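Local coordinates for Two-component sensor histidine kinase (Nostoc sp., PDB 3OLO), which is a sensor histidine kinase whose PAS domain probably detects a signal that controls autophosphorylation on histidine in a two-component pathway, at residues E24-Q34 against R107-R115; R44-Q52 against Y85-V95. All coordinates share one frame; numbering follows the deposited sequence.

Contact 1: E24-Q34 against R107-R115; sequences EASFCLGDNWQ and RRFSCVFVR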
loop_
_atom_site.group_PDB
_atom_site.type_symbol
_atom_site.label_atom_id
_atom_site.label_comp_id
_atom_site.label_asym_id
_atom_site.label_seq_id
_atom_site.Cartn_x
_atom_site.Cartn_y
_atom_site.Cartn_z
ATOM N N GLU A 24 -3.074 5.084 -4.752
ATOM C CA GLU A 24 -4.447 5.005 -4.273
ATOM C C GLU A 24 -4.579 5.481 -2.826
ATOM O O GLU A 24 -3.748 5.169 -1.984
ATOM C CB GLU A 24 -4.985 3.580 -4.394
ATOM C CG GLU A 24 -6.291 3.385 -3.635
ATOM C CD GLU A 24 -7.256 2.449 -4.339
ATOM O OE1 GLU A 24 -6.807 1.406 -4.845
ATOM O OE2 GLU A 24 -8.468 2.757 -4.388
ATOM N N ALA A 25 -5.637 6.226 -2.541
ATOM C CA ALA A 25 -5.913 6.626 -1.169
ATOM C C ALA A 25 -6.227 5.392 -0.330
ATOM O O ALA A 25 -7.132 4.625 -0.643
ATOM C CB ALA A 25 -7.055 7.622 -1.115
ATOM N N SER A 26 -5.461 5.214 0.737
ATOM C CA SER A 26 -5.593 4.074 1.632
ATOM C C SER A 26 -5.546 4.586 3.059
ATOM O O SER A 26 -4.730 5.455 3.379
ATOM C CB SER A 26 -4.420 3.103 1.446
ATOM O OG SER A 26 -4.210 2.768 0.085
ATOM N N PHE A 27 -6.386 4.045 3.936
ATOM C CA PHE A 27 -6.315 4.454 5.339
ATOM C C PHE A 27 -6.960 3.444 6.265
ATOM O O PHE A 27 -7.675 2.555 5.818
ATOM C CB PHE A 27 -6.946 5.835 5.538
ATOM C CG PHE A 27 -8.382 5.923 5.103
ATOM C CD1 PHE A 27 -9.403 5.488 5.933
ATOM C CD2 PHE A 27 -8.713 6.459 3.866
ATOM C CE1 PHE A 27 -10.740 5.586 5.535
ATOM C CE2 PHE A 27 -10.037 6.559 3.458
ATOM C CZ PHE A 27 -11.052 6.119 4.289
ATOM N N CYS A 28 -6.681 3.578 7.558
ATOM C CA CYS A 28 -7.262 2.696 8.566
ATOM C C CYS A 28 -8.174 3.477 9.504
ATOM O O CYS A 28 -7.828 4.565 9.926
ATOM C CB CYS A 28 -6.162 2.011 9.375
ATOM S SG CYS A 28 -5.232 0.779 8.441
ATOM N N LEU A 29 -9.338 2.905 9.799
ATOM C CA LEU A 29 -10.287 3.453 10.755
ATOM C C LEU A 29 -10.377 2.537 11.966
ATOM O O LEU A 29 -10.349 1.322 11.815
ATOM C CB LEU A 29 -11.673 3.530 10.122
ATOM C CG LEU A 29 -11.780 4.352 8.845
ATOM C CD1 LEU A 29 -13.143 4.137 8.184
ATOM C CD2 LEU A 29 -11.542 5.817 9.168
ATOM N N GLY A 30 -10.495 3.121 13.157
ATOM C CA GLY A 30 -10.744 2.366 14.373
ATOM C C GLY A 30 -12.214 2.004 14.502
ATOM O O GLY A 30 -13.015 2.282 13.614
ATOM N N ASP A 31 -12.583 1.398 15.621
ATOM C CA ASP A 31 -13.912 0.821 15.749
ATOM C C ASP A 31 -15.003 1.903 15.765
ATOM O O ASP A 31 -16.165 1.620 15.479
ATOM C CB ASP A 31 -13.985 -0.070 16.999
ATOM C CG ASP A 31 -15.031 -1.176 16.879
ATOM O OD1 ASP A 31 -15.193 -1.755 15.782
ATOM O OD2 ASP A 31 -15.697 -1.469 17.893
ATOM N N ASN A 32 -14.630 3.138 16.091
ATOM C CA ASN A 32 -15.578 4.254 16.043
ATOM C C ASN A 32 -15.364 5.143 14.814
ATOM O O ASN A 32 -15.778 6.294 14.796
ATOM C CB ASN A 32 -15.492 5.103 17.311
ATOM C CG ASN A 32 -15.183 4.280 18.545
ATOM O OD1 ASN A 32 -15.979 3.433 18.956
ATOM N ND2 ASN A 32 -14.024 4.532 19.151
ATOM N N TRP A 33 -14.709 4.589 13.800
ATOM C CA TRP A 33 -14.497 5.259 12.518
ATOM C C TRP A 33 -13.553 6.459 12.612
ATOM O O TRP A 33 -13.501 7.279 11.702
ATOM C CB TRP A 33 -15.832 5.675 11.885
ATOM C CG TRP A 33 -16.891 4.638 12.045
ATOM C CD1 TRP A 33 -17.927 4.656 12.937
ATOM C CD2 TRP A 33 -17.012 3.415 11.314
ATOM N NE1 TRP A 33 -18.689 3.518 12.801
ATOM C CE2 TRP A 33 -18.149 2.740 11.811
ATOM C CE3 TRP A 33 -16.271 2.818 10.285
ATOM C CZ2 TRP A 33 -18.561 1.496 11.319
ATOM C CZ3 TRP A 33 -16.682 1.581 9.793
ATOM C CH2 TRP A 33 -17.815 0.934 10.314
ATOM N N GLN A 34 -12.806 6.550 13.704
ATOM C CA GLN A 34 -11.707 7.510 13.809
ATOM C C GLN A 34 -10.545 7.070 12.912
ATOM O O GLN A 34 -10.229 5.890 12.848
ATOM C CB GLN A 34 -11.232 7.636 15.264
ATOM C CG GLN A 34 -10.453 6.434 15.834
ATOM C CD GLN A 34 -11.344 5.347 16.439
ATOM O OE1 GLN A 34 -12.355 4.954 15.860
ATOM N NE2 GLN A 34 -10.961 4.858 17.615
ATOM N N ARG A 107 -7.655 -4.675 19.153
ATOM C CA ARG A 107 -8.130 -3.604 18.284
ATOM C C ARG A 107 -8.806 -4.175 17.052
ATOM O O ARG A 107 -8.190 -4.910 16.295
ATOM C CB ARG A 107 -6.968 -2.717 17.835
ATOM C CG ARG A 107 -7.035 -1.301 18.358
ATOM C CD ARG A 107 -7.166 -0.291 17.229
ATOM N NE ARG A 107 -7.792 0.951 17.688
ATOM C CZ ARG A 107 -9.107 1.168 17.716
ATOM N NH1 ARG A 107 -9.569 2.330 18.160
ATOM N NH2 ARG A 107 -9.961 0.231 17.306
ATOM N N ARG A 108 -10.076 -3.846 16.857
ATOM C CA ARG A 108 -10.713 -4.090 15.579
ATOM C C ARG A 108 -10.624 -2.792 14.783
ATOM O O ARG A 108 -10.842 -1.705 15.318
ATOM C CB ARG A 108 -12.165 -4.533 15.754
ATOM C CG ARG A 108 -12.835 -4.975 14.456
ATOM C CD ARG A 108 -14.069 -5.815 14.731
ATOM N NE ARG A 108 -14.887 -6.011 13.537
ATOM C CZ ARG A 108 -14.695 -6.978 12.643
ATOM N NH1 ARG A 108 -15.497 -7.078 11.589
ATOM N NH2 ARG A 108 -13.700 -7.844 12.794
ATOM N N PHE A 109 -10.277 -2.902 13.509
ATOM C CA PHE A 109 -10.136 -1.719 12.669
ATOM C C PHE A 109 -10.384 -2.125 11.237
ATOM O O PHE A 109 -10.495 -3.301 10.943
ATOM C CB PHE A 109 -8.741 -1.119 12.817
ATOM C CG PHE A 109 -7.636 -2.062 12.438
ATOM C CD1 PHE A 109 -7.236 -3.062 13.301
ATOM C CD2 PHE A 109 -6.996 -1.940 11.222
ATOM C CE1 PHE A 109 -6.214 -3.930 12.951
ATOM C CE2 PHE A 109 -5.978 -2.797 10.868
ATOM C CZ PHE A 109 -5.586 -3.796 11.733
ATOM N N SER A 110 -10.504 -1.160 10.344
ATOM C CA SER A 110 -10.699 -1.509 8.954
ATOM C C SER A 110 -9.626 -0.869 8.106
ATOM O O SER A 110 -9.132 0.204 8.415
ATOM C CB SER A 110 -12.094 -1.111 8.473
ATOM O OG SER A 110 -12.311 0.264 8.665
ATOM N N CYS A 111 -9.229 -1.600 7.075
ATOM C CA CYS A 111 -8.425 -1.074 5.998
ATOM C C CYS A 111 -9.381 -0.598 4.935
ATOM O O CYS A 111 -10.317 -1.305 4.561
ATOM C CB CYS A 111 -7.527 -2.170 5.430
ATOM S SG CYS A 111 -6.248 -2.693 6.576
ATOM N N VAL A 112 -9.140 0.601 4.441
ATOM C CA VAL A 112 -10.029 1.211 3.487
ATOM C C VAL A 112 -9.218 1.655 2.281
ATOM O O VAL A 112 -8.198 2.316 2.432
ATOM C CB VAL A 112 -10.735 2.421 4.127
ATOM C CG1 VAL A 112 -11.657 3.096 3.143
ATOM C CG2 VAL A 112 -11.503 1.977 5.352
ATOM N N PHE A 113 -9.656 1.263 1.090
ATOM C CA PHE A 113 -9.107 1.804 -0.149
ATOM C C PHE A 113 -10.176 2.623 -0.864
ATOM O O PHE A 113 -11.319 2.187 -0.999
ATOM C CB PHE A 113 -8.594 0.677 -1.032
ATOM C CG PHE A 113 -7.481 -0.094 -0.400
ATOM C CD1 PHE A 113 -7.752 -1.171 0.423
ATOM C CD2 PHE A 113 -6.165 0.289 -0.587
ATOM C CE1 PHE A 113 -6.728 -1.873 1.021
ATOM C CE2 PHE A 113 -5.135 -0.415 0.003
ATOM C CZ PHE A 113 -5.420 -1.488 0.819
ATOM N N VAL A 114 -9.797 3.810 -1.325
ATOM C CA VAL A 114 -10.764 4.755 -1.874
ATOM C C VAL A 114 -10.355 5.225 -3.263
ATOM O O VAL A 114 -9.258 5.735 -3.464
ATOM C CB VAL A 114 -10.940 5.954 -0.942
ATOM C CG1 VAL A 114 -12.106 6.841 -1.399
ATOM C CG2 VAL A 114 -11.173 5.448 0.469
ATOM N N ARG A 115 -11.247 5.012 -4.224
ATOM C CA ARG A 115 -11.033 5.451 -5.592
ATOM C C ARG A 115 -11.915 6.652 -5.835
ATOM O O ARG A 115 -13.105 6.624 -5.542
ATOM C CB ARG A 115 -11.408 4.350 -6.585
ATOM C CG ARG A 115 -10.412 3.217 -6.681
ATOM C CD ARG A 115 -10.922 2.093 -7.574
ATOM N NE ARG A 115 -11.631 1.069 -6.809
ATOM C CZ ARG A 115 -12.038 -0.095 -7.311
ATOM N NH1 ARG A 115 -12.675 -0.968 -6.538
ATOM N NH2 ARG A 115 -11.811 -0.388 -8.584
HETATM O O HOH W 1 -7.460 7.104 -4.775
HETATM O O HOH W 2 -13.701 0.554 11.304
#
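The central strand pair of the PAS sheet joins Ala25-Leu29 to Arg107-Arg115, antiparallel at 161°; the axes of the two short strand segments approach to 4.7 Å. Phe27 and Val112 form a hydrogen-bonded pair, with Phe27 N giving to Val112 O at 2.9 Å and Val112 N giving back to Phe27 O. Leu29 and Ser110 repeat the pattern. The intervening pairs, Ser26 with Phe113 and Cys28 with Cys111, are non-hydrogen-bonded, and there CA-H...O contacts supplement the pairing, such as Cys28 CA to Ser110 O at 3.1 Å.

On the face that carries Phe27, Leu29, Val112 and Val114, the Phe27 ring folds over its neighbour strand. Its CG sits between backbone N and carbonyl carbon (chi1 58°), which swings the ring across Val112; Val112 CB lies over one face, 3.8 Å from the centroid, in a CH-pi contact. The rim is tight, with Phe27 CE2 reaching Val114 CG2 at 3.4 Å. The other face bears Ser26, Cys28, Cys111 and Phe113, where Ser26 OG stands 3.2 Å from Phe113 CD2 while donating to Glu24 O from above that carbonyl's plane. Leu18 of the second subunit packs on all four of these residues.

Water joins the strands near both ends: one molecule accepts from Ala25 N and donates to Val114 O at 2.6 Å, and another donates to Gly30 O and is hydrogen-bonded to Ser110 OG. With strand order 2-1-5-4-3, this pairing sets the first strand beside the last, in the middle of the antiparallel sheet characteristic of the PAS fold.

Contact 2: R44-Q52 against Y85-V95; sequences RMTEYSREQ and YRSQSGRIFLV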
loop_
_atom_site.group_PDB
_atom_site.type_symbol
_atom_site.label_atom_id
_atom_site.label_comp_id
_atom_site.label_asym_id
_atom_site.label_seq_id
_atom_site.Cartn_x
_atom_site.Cartn_y
_atom_site.Cartn_z
ATOM N N ARG A 44 -3.935 14.033 0.177
ATOM C CA ARG A 44 -4.167 14.783 -1.048
ATOM C C ARG A 44 -5.654 14.828 -1.423
ATOM O O ARG A 44 -6.181 15.876 -1.790
ATOM C CB ARG A 44 -3.367 14.192 -2.212
ATOM C CG ARG A 44 -3.628 14.936 -3.527
ATOM C CD ARG A 44 -3.429 14.076 -4.764
ATOM N NE ARG A 44 -4.139 14.659 -5.907
ATOM C CZ ARG A 44 -5.393 14.369 -6.262
ATOM N NH1 ARG A 44 -6.113 13.473 -5.578
ATOM N NH2 ARG A 44 -5.928 14.975 -7.319
HETATM N N MSE A 45 -6.332 13.693 -1.335
HETATM C CA MSE A 45 -7.717 13.605 -1.789
HETATM C C MSE A 45 -8.661 14.397 -0.886
HETATM O O MSE A 45 -9.545 15.123 -1.354
HETATM C CB MSE A 45 -8.164 12.144 -1.822
HETATM C CG MSE A 45 -9.617 11.961 -2.197
HETATM SE SE MSE A 45 -10.144 10.057 -2.152
HETATM C CE MSE A 45 -9.999 9.728 -0.259
ATOM N N THR A 46 -8.484 14.242 0.413
ATOM C CA THR A 46 -9.356 14.905 1.371
ATOM C C THR A 46 -8.911 16.354 1.622
ATOM O O THR A 46 -9.681 17.158 2.136
ATOM C CB THR A 46 -9.327 14.179 2.707
ATOM O OG1 THR A 46 -8.008 14.298 3.268
ATOM C CG2 THR A 46 -9.681 12.710 2.534
ATOM N N GLU A 47 -7.657 16.652 1.280
ATOM C CA GLU A 47 -7.071 17.996 1.384
ATOM C C GLU A 47 -6.795 18.412 2.816
ATOM O O GLU A 47 -6.550 19.577 3.088
ATOM C CB GLU A 47 -7.935 19.045 0.674
ATOM C CG GLU A 47 -8.202 18.658 -0.764
ATOM C CD GLU A 47 -8.912 19.722 -1.534
ATOM O OE1 GLU A 47 -9.938 20.227 -1.030
ATOM O OE2 GLU A 47 -8.445 20.053 -2.644
ATOM N N TYR A 48 -6.812 17.440 3.718
ATOM C CA TYR A 48 -6.417 17.663 5.098
ATOM C C TYR A 48 -5.002 17.172 5.322
ATOM O O TYR A 48 -4.551 16.244 4.668
ATOM C CB TYR A 48 -7.350 16.914 6.030
ATOM C CG TYR A 48 -8.721 17.516 6.099
ATOM C CD1 TYR A 48 -8.993 18.554 6.976
ATOM C CD2 TYR A 48 -9.747 17.039 5.294
ATOM C CE1 TYR A 48 -10.249 19.110 7.043
ATOM C CE2 TYR A 48 -11.002 17.584 5.356
ATOM C CZ TYR A 48 -11.244 18.622 6.231
ATOM O OH TYR A 48 -12.484 19.152 6.283
ATOM N N SER A 49 -4.301 17.803 6.250
ATOM C CA SER A 49 -2.959 17.378 6.581
ATOM C C SER A 49 -3.070 16.096 7.384
ATOM O O SER A 49 -4.142 15.766 7.901
ATOM C CB SER A 49 -2.254 18.445 7.413
ATOM O OG SER A 49 -2.723 18.400 8.750
ATOM N N ARG A 50 -1.963 15.374 7.493
ATOM C CA ARG A 50 -1.970 14.102 8.188
ATOM C C ARG A 50 -2.329 14.336 9.642
ATOM O O ARG A 50 -3.102 13.593 10.215
ATOM C CB ARG A 50 -0.613 13.407 8.099
ATOM C CG ARG A 50 -0.517 12.173 9.011
ATOM C CD ARG A 50 0.671 11.267 8.694
ATOM N NE ARG A 50 0.454 10.461 7.497
ATOM C CZ ARG A 50 0.958 10.735 6.297
ATOM N NH1 ARG A 50 1.716 11.806 6.111
ATOM N NH2 ARG A 50 0.707 9.928 5.280
ATOM N N GLU A 51 -1.771 15.382 10.235
ATOM C CA GLU A 51 -2.012 15.652 11.638
ATOM C C GLU A 51 -3.478 16.027 11.871
ATOM O O GLU A 51 -4.028 15.750 12.936
ATOM C CB GLU A 51 -1.086 16.764 12.136
ATOM C CG GLU A 51 0.402 16.445 11.995
ATOM C CD GLU A 51 0.882 15.387 12.979
ATOM O OE1 GLU A 51 1.429 15.763 14.043
ATOM O OE2 GLU A 51 0.724 14.179 12.688
ATOM N N GLN A 52 -4.110 16.650 10.881
ATOM C CA GLN A 52 -5.531 16.980 10.990
ATOM C C GLN A 52 -6.370 15.711 10.935
ATOM O O GLN A 52 -7.256 15.510 11.758
ATOM C CB GLN A 52 -5.972 17.915 9.866
ATOM C CG GLN A 52 -5.590 19.360 10.062
ATOM C CD GLN A 52 -6.034 20.227 8.912
ATOM O OE1 GLN A 52 -5.503 20.127 7.809
ATOM N NE2 GLN A 52 -7.010 21.098 9.160
ATOM N N TYR A 85 -17.574 12.330 -0.578
ATOM C CA TYR A 85 -16.678 12.962 0.379
ATOM C C TYR A 85 -16.665 14.475 0.213
ATOM O O TYR A 85 -16.835 14.985 -0.895
ATOM C CB TYR A 85 -15.248 12.476 0.154
ATOM C CG TYR A 85 -14.918 11.112 0.724
ATOM C CD1 TYR A 85 -15.892 10.298 1.291
ATOM C CD2 TYR A 85 -13.610 10.651 0.708
ATOM C CE1 TYR A 85 -15.566 9.042 1.815
ATOM C CE2 TYR A 85 -13.276 9.414 1.235
ATOM C CZ TYR A 85 -14.255 8.615 1.789
ATOM O OH TYR A 85 -13.907 7.378 2.304
ATOM N N ARG A 86 -16.472 15.192 1.317
ATOM C CA ARG A 86 -16.216 16.623 1.259
ATOM C C ARG A 86 -14.794 16.881 1.705
ATOM O O ARG A 86 -14.374 16.428 2.771
ATOM C CB ARG A 86 -17.171 17.414 2.146
ATOM C CG ARG A 86 -16.868 18.907 2.138
ATOM C CD ARG A 86 -17.707 19.674 3.136
ATOM N NE ARG A 86 -19.131 19.606 2.822
ATOM C CZ ARG A 86 -20.048 19.004 3.573
ATOM N NH1 ARG A 86 -19.706 18.409 4.710
ATOM N NH2 ARG A 86 -21.320 19.013 3.191
ATOM N N SER A 87 -14.054 17.611 0.879
ATOM C CA SER A 87 -12.653 17.877 1.152
ATOM C C SER A 87 -12.543 19.159 1.961
ATOM O O SER A 87 -13.519 19.891 2.112
ATOM C CB SER A 87 -11.874 18.008 -0.147
ATOM O OG SER A 87 -12.294 19.147 -0.870
ATOM N N GLN A 88 -11.349 19.434 2.466
ATOM C CA GLN A 88 -11.156 20.602 3.297
ATOM C C GLN A 88 -11.526 21.905 2.573
ATOM O O GLN A 88 -12.066 22.821 3.190
ATOM C CB GLN A 88 -9.726 20.670 3.821
ATOM C CG GLN A 88 -9.525 21.937 4.644
ATOM C CD GLN A 88 -8.425 21.826 5.663
ATOM O OE1 GLN A 88 -8.581 22.278 6.790
ATOM N NE2 GLN A 88 -7.296 21.238 5.272
ATOM N N SER A 89 -11.263 22.002 1.273
ATOM C CA SER A 89 -11.633 23.223 0.553
ATOM C C SER A 89 -13.096 23.220 0.093
ATOM O O SER A 89 -13.526 24.094 -0.657
ATOM C CB SER A 89 -10.706 23.446 -0.637
ATOM O OG SER A 89 -10.950 22.499 -1.651
ATOM N N GLY A 90 -13.858 22.232 0.539
ATOM C CA GLY A 90 -15.283 22.199 0.270
ATOM C C GLY A 90 -15.662 21.514 -1.030
ATOM O O GLY A 90 -16.774 21.686 -1.508
ATOM N N ARG A 91 -14.756 20.742 -1.618
ATOM C CA ARG A 91 -15.120 19.972 -2.802
ATOM C C ARG A 91 -15.986 18.809 -2.355
ATOM O O ARG A 91 -15.694 18.160 -1.350
ATOM C CB ARG A 91 -13.890 19.448 -3.540
ATOM C CG ARG A 91 -12.877 20.517 -3.935
ATOM C CD ARG A 91 -11.552 19.870 -4.356
ATOM N NE ARG A 91 -10.492 20.841 -4.641
ATOM C CZ ARG A 91 -10.298 21.410 -5.826
ATOM N NH1 ARG A 91 -11.100 21.125 -6.843
ATOM N NH2 ARG A 91 -9.309 22.277 -5.997
ATOM N N ILE A 92 -17.067 18.572 -3.089
ATOM C CA ILE A 92 -17.896 17.395 -2.892
ATOM C C ILE A 92 -17.685 16.482 -4.093
ATOM O O ILE A 92 -17.880 16.899 -5.233
ATOM C CB ILE A 92 -19.387 17.758 -2.832
ATOM C CG1 ILE A 92 -19.644 18.856 -1.789
ATOM C CG2 ILE A 92 -20.223 16.513 -2.545
ATOM C CD1 ILE A 92 -19.553 18.393 -0.358
ATOM N N PHE A 93 -17.289 15.240 -3.851
ATOM C CA PHE A 93 -17.037 14.320 -4.952
ATOM C C PHE A 93 -17.431 12.885 -4.595
ATOM O O PHE A 93 -17.383 12.484 -3.430
ATOM C CB PHE A 93 -15.564 14.398 -5.387
ATOM C CG PHE A 93 -14.577 14.228 -4.257
ATOM C CD1 PHE A 93 -14.279 15.291 -3.413
ATOM C CD2 PHE A 93 -13.942 13.008 -4.046
ATOM C CE1 PHE A 93 -13.373 15.146 -2.378
ATOM C CE2 PHE A 93 -13.031 12.853 -3.017
ATOM C CZ PHE A 93 -12.742 13.919 -2.177
ATOM N N LEU A 94 -17.834 12.122 -5.606
ATOM C CA LEU A 94 -18.167 10.717 -5.417
ATOM C C LEU A 94 -16.898 9.874 -5.345
ATOM O O LEU A 94 -15.960 10.089 -6.110
ATOM C CB LEU A 94 -19.029 10.237 -6.571
ATOM C CG LEU A 94 -19.671 8.865 -6.422
ATOM C CD1 LEU A 94 -20.658 8.850 -5.261
ATOM C CD2 LEU A 94 -20.357 8.494 -7.724
ATOM N N VAL A 95 -16.879 8.926 -4.413
ATOM C CA VAL A 95 -15.799 7.949 -4.300
ATOM C C VAL A 95 -16.372 6.538 -4.154
ATOM O O VAL A 95 -17.564 6.354 -3.907
ATOM C CB VAL A 95 -14.897 8.225 -3.077
ATOM C CG1 VAL A 95 -14.327 9.629 -3.131
ATOM C CG2 VAL A 95 -15.675 8.040 -1.784
HETATM O O HOH W 3 -8.192 23.312 -3.549
HETATM O O HOH W 4 -14.620 17.636 5.336
#
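Glu47 reaches across to the Ser87-Gly90 turn: its CG is anti to the carbonyl carbon (chi1 -54°) and the chain runs extended beyond, carrying the carboxylate there. OE1 accepts three hydrogen bonds: from Ser89 OG at 2.6 Å on the syn side, from Ser89 N on the anti side, and from Ser87 OG, at 2.6 Å, above the carboxylate plane. OE2 makes a salt bridge with Arg91 NE at 3.0 Å, the carboxylate and guanidinium planes 73° apart. Without this carboxylate, as with an alanine here, Arg91 would probably lose its charge partner and the two serine hydroxyls their shared acceptor. Beside it, Gln88 CB lies over the centre of the Tyr48 ring, 3.5 Å from its centroid, and the Gln88 amide stacks on that ring at 28°. Gln88 NE2 donates to Glu47 O and Gln52 OE1, while Gln52 NE2 returns a bond to Gln88 OE1.

The motif behind these bonds is a beta hairpin with a type I turn, held against the link between helices 40-46 and 50-53 of the PAS domain; Gln88 N donates to Thr46 O at 2.8 Å. Ser49 and Gln52 form a capping box: Gln52 N donates to Ser49 OG, and Ser49 N to Gln52 OE1, fixing the oxygen that Gln88 NE2 also uses. Farther in, selenomethionine Met45 places CE at the edge of the Tyr85 ring, 3.6 Å from Tyr85 CE2, and its selenium at the edge of Phe93.

In the fold
Contact 1 is core: its centre lies about 4 Å from the centre of the chain, and 11 of its 18 touching residues are buried. Contact 2, about 12 Å from that centre, is partly buried, with 4 of 13 touching residues exposed. The chemistry follows place: main-chain pairing and apolar side chains inside; toward the surface a carboxylate, an arginine, serine hydroxyls and amides, with Met45 and its aromatic neighbours forming the inner, apolar side of contact 2. Both reach the same sheet, since strands 107-116 and 92-104 are neighbours in it, and contact 2 is nested within the chain loop that contact 1 closes. They meet where Val114 CG1 packs on Val95 CB at 3.5 Å.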